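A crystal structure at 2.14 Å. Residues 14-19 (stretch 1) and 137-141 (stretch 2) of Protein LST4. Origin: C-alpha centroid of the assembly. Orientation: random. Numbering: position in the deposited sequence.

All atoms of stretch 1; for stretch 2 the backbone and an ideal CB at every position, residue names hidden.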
# COMPACT_ATOMS: atom_id res chain seq x y z
N ILE A 14 1.99 -3.47 -3.70
CA ILE A 14 2.40 -4.38 -2.67
C ILE A 14 1.57 -4.27 -1.41
O ILE A 14 1.48 -3.24 -0.85
CB ILE A 14 3.85 -4.11 -2.30
CG1 ILE A 14 4.70 -4.19 -3.53
CG2 ILE A 14 4.35 -5.13 -1.32
CD1 ILE A 14 5.43 -2.91 -3.78
N ILE A 15 0.98 -5.37 -0.97
CA ILE A 15 0.34 -5.40 0.33
C ILE A 15 1.26 -6.22 1.21
O ILE A 15 1.58 -7.36 0.88
CB ILE A 15 -1.07 -6.02 0.27
CG1 ILE A 15 -1.96 -5.22 -0.69
CG2 ILE A 15 -1.69 -6.10 1.66
CD1 ILE A 15 -3.31 -5.87 -0.93
N SER A 16 1.71 -5.64 2.32
CA SER A 16 2.63 -6.34 3.21
C SER A 16 2.28 -6.06 4.65
O SER A 16 1.52 -5.11 4.94
CB SER A 16 4.08 -5.95 2.92
OG SER A 16 4.28 -4.54 3.01
N GLN A 17 2.84 -6.85 5.56
CA GLN A 17 2.67 -6.59 6.99
C GLN A 17 3.83 -7.02 7.91
O GLN A 17 4.63 -7.88 7.53
CB GLN A 17 1.36 -7.26 7.45
CG GLN A 17 1.37 -8.75 7.40
CD GLN A 17 0.11 -9.35 8.01
OE1 GLN A 17 -0.59 -10.13 7.37
NE2 GLN A 17 -0.17 -9.00 9.27
N GLU A 18 3.93 -6.40 9.09
CA GLU A 18 4.89 -6.79 10.13
C GLU A 18 4.43 -7.99 10.92
O GLU A 18 3.23 -8.21 11.07
CB GLU A 18 5.16 -5.64 11.10
CG GLU A 18 5.95 -4.46 10.56
CD GLU A 18 6.10 -3.35 11.60
OE1 GLU A 18 5.17 -3.17 12.44
OE2 GLU A 18 7.14 -2.65 11.58
N LEU A 19 5.37 -8.78 11.38
CA LEU A 19 5.08 -9.85 12.31
C LEU A 19 5.94 -9.54 13.48
O LEU A 19 6.74 -8.64 13.43
CB LEU A 19 5.53 -11.18 11.74
CG LEU A 19 4.92 -11.87 10.54
CD1 LEU A 19 4.03 -11.00 9.72
CD2 LEU A 19 6.03 -12.39 9.67
N UNK A 137 -8.07 -13.23 13.40
CA UNK A 137 -6.63 -13.40 13.29
C UNK A 137 -5.92 -12.06 13.18
O UNK A 137 -6.56 -11.03 12.97
CB UNK A 137 -6.29 -14.28 12.08
N UNK A 138 -4.61 -12.08 13.29
CA UNK A 138 -3.85 -10.87 13.08
C UNK A 138 -3.10 -10.92 11.77
O UNK A 138 -2.34 -10.04 11.46
CB UNK A 138 -2.88 -10.64 14.24
N UNK A 139 -3.33 -11.95 11.01
CA UNK A 139 -2.58 -12.15 9.79
C UNK A 139 -3.32 -12.37 8.49
O UNK A 139 -4.21 -13.17 8.40
CB UNK A 139 -1.66 -13.35 10.00
N UNK A 140 -2.89 -11.64 7.48
CA UNK A 140 -3.38 -11.82 6.13
C UNK A 140 -2.77 -13.11 5.58
O UNK A 140 -1.67 -13.48 5.96
CB UNK A 140 -3.04 -10.62 5.25
N UNK A 141 -3.47 -13.76 4.64
CA UNK A 141 -2.90 -14.96 4.01
C UNK A 141 -1.74 -14.58 3.09
O UNK A 141 -1.76 -13.48 2.57
CB UNK A 141 -3.97 -15.72 3.22

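Stretch 1 enters as a β-strand through Gln17 and then runs on through Glu18 and Leu19, while stretch 2 has no regular secondary structure. The main link between them is the side chain of Gln17, which leaves the strand toward stretch 2 with chi1 p and chi2 t and ends at the backbone of positions 138 to 140. Its amide works in both directions: OE1 accepts a hydrogen bond from the backbone N of position 140 at 2.8 Å (N-H...O angle 154°), and NE2 donates a longer one, 3.3 Å, to the backbone O of position 138 (158°). Because both partners are main-chain atoms, this pairing by itself says little about the side chains of stretch 2.

At position 137 the ideal CB has no atom of stretch 1 within 5.5 Å, and the extended backbone (phi/psi -130/170) would accept most residues. Polar or small β-branched side chains are all plausible, and stretch 1 cannot choose among them. The residue is Thr137, whose contribution is local: with chi1 t, its OG1 accepts a hydrogen bond from the backbone N of position 139 at 2.9 Å, tying position 139 back to Thr137 across position 138, whose O meets Gln17 NE2.

Position 138 presents its backbone O to Gln17, but its CA-to-CB bond points sideways and again meets nothing of stretch 1 at close range. Open space of this kind tolerates long polar or charged side chains as well as small ones. Gln138 is found here; its side chain extends somewhat nearer to stretch 1, yet its nearest approach leaves Gln138 CB 5.8 Å from Gln17 NE2, so its main chain makes the specific contact.

The CA-to-CB bond of position 139 is also sideways, with the ideal CB 4.3 Å from Gln17 OE1. Beyond it lie the Gln17 amide, the backbone O of Glu18 and Leu19 CD1, a mixed surface that a long aliphatic, an aromatic or a flexible polar side chain could reach. Phe139 fills the site, its chi1 m conformation bringing the ring nearer to stretch 1. Gln17 NE2 lies at the ring edge, 3.4 Å from Phe139 CD1, and Glu18 O is also near the ring plane, 4.2 Å from Phe139 CE1. Leu19 CD1 adds an apolar contact, 4.0 Å from Phe139 CE1.

At position 140 the CB points toward stretch 1 and, in its ideal place, sits a tight 3.3 Å from Gln17 OE1. The backbone N must carry a hydrogen for its bond to Gln17, which disfavours proline. Farther out, Ile15 CG2 offers an apolar surface, suited to leucine, isoleucine or methionine. Leu140 takes this role in the m,t rotamer, extending toward the strand, with Leu140 CD1 4.1 Å from Ile15 CG2.

The CB of position 141 points away, with no atom of stretch 1 within 5.5 Å. Its phi/psi of -70/151 suits many residues and is compatible with proline. Pro141, with a C-gamma endo pucker, makes no contact with stretch 1.

Stretch 2 (137-141) TQFLP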
# COMPACT_ATOMS: atom_id res chain seq x y z
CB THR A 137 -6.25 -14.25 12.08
OG1 THR A 137 -4.82 -14.28 11.96
CG2 THR A 137 -6.82 -13.64 10.81
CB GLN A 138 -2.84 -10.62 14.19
CG GLN A 138 -1.75 -11.63 14.33
CD GLN A 138 -0.81 -11.29 15.46
OE1 GLN A 138 -1.14 -10.53 16.35
NE2 GLN A 138 0.38 -11.87 15.42
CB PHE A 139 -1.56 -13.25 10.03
CG PHE A 139 -0.66 -12.96 11.16
CD1 PHE A 139 0.16 -11.86 11.13
CD2 PHE A 139 -0.67 -13.73 12.29
CE1 PHE A 139 0.98 -11.56 12.18
CE2 PHE A 139 0.15 -13.43 13.34
CZ PHE A 139 0.98 -12.33 13.29
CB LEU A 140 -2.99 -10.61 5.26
CG LEU A 140 -3.65 -9.29 5.67
CD1 LEU A 140 -3.03 -8.07 4.96
CD2 LEU A 140 -5.16 -9.38 5.42
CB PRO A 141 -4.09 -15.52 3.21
CG PRO A 141 -4.91 -14.31 2.90
CD PRO A 141 -4.80 -13.42 4.10
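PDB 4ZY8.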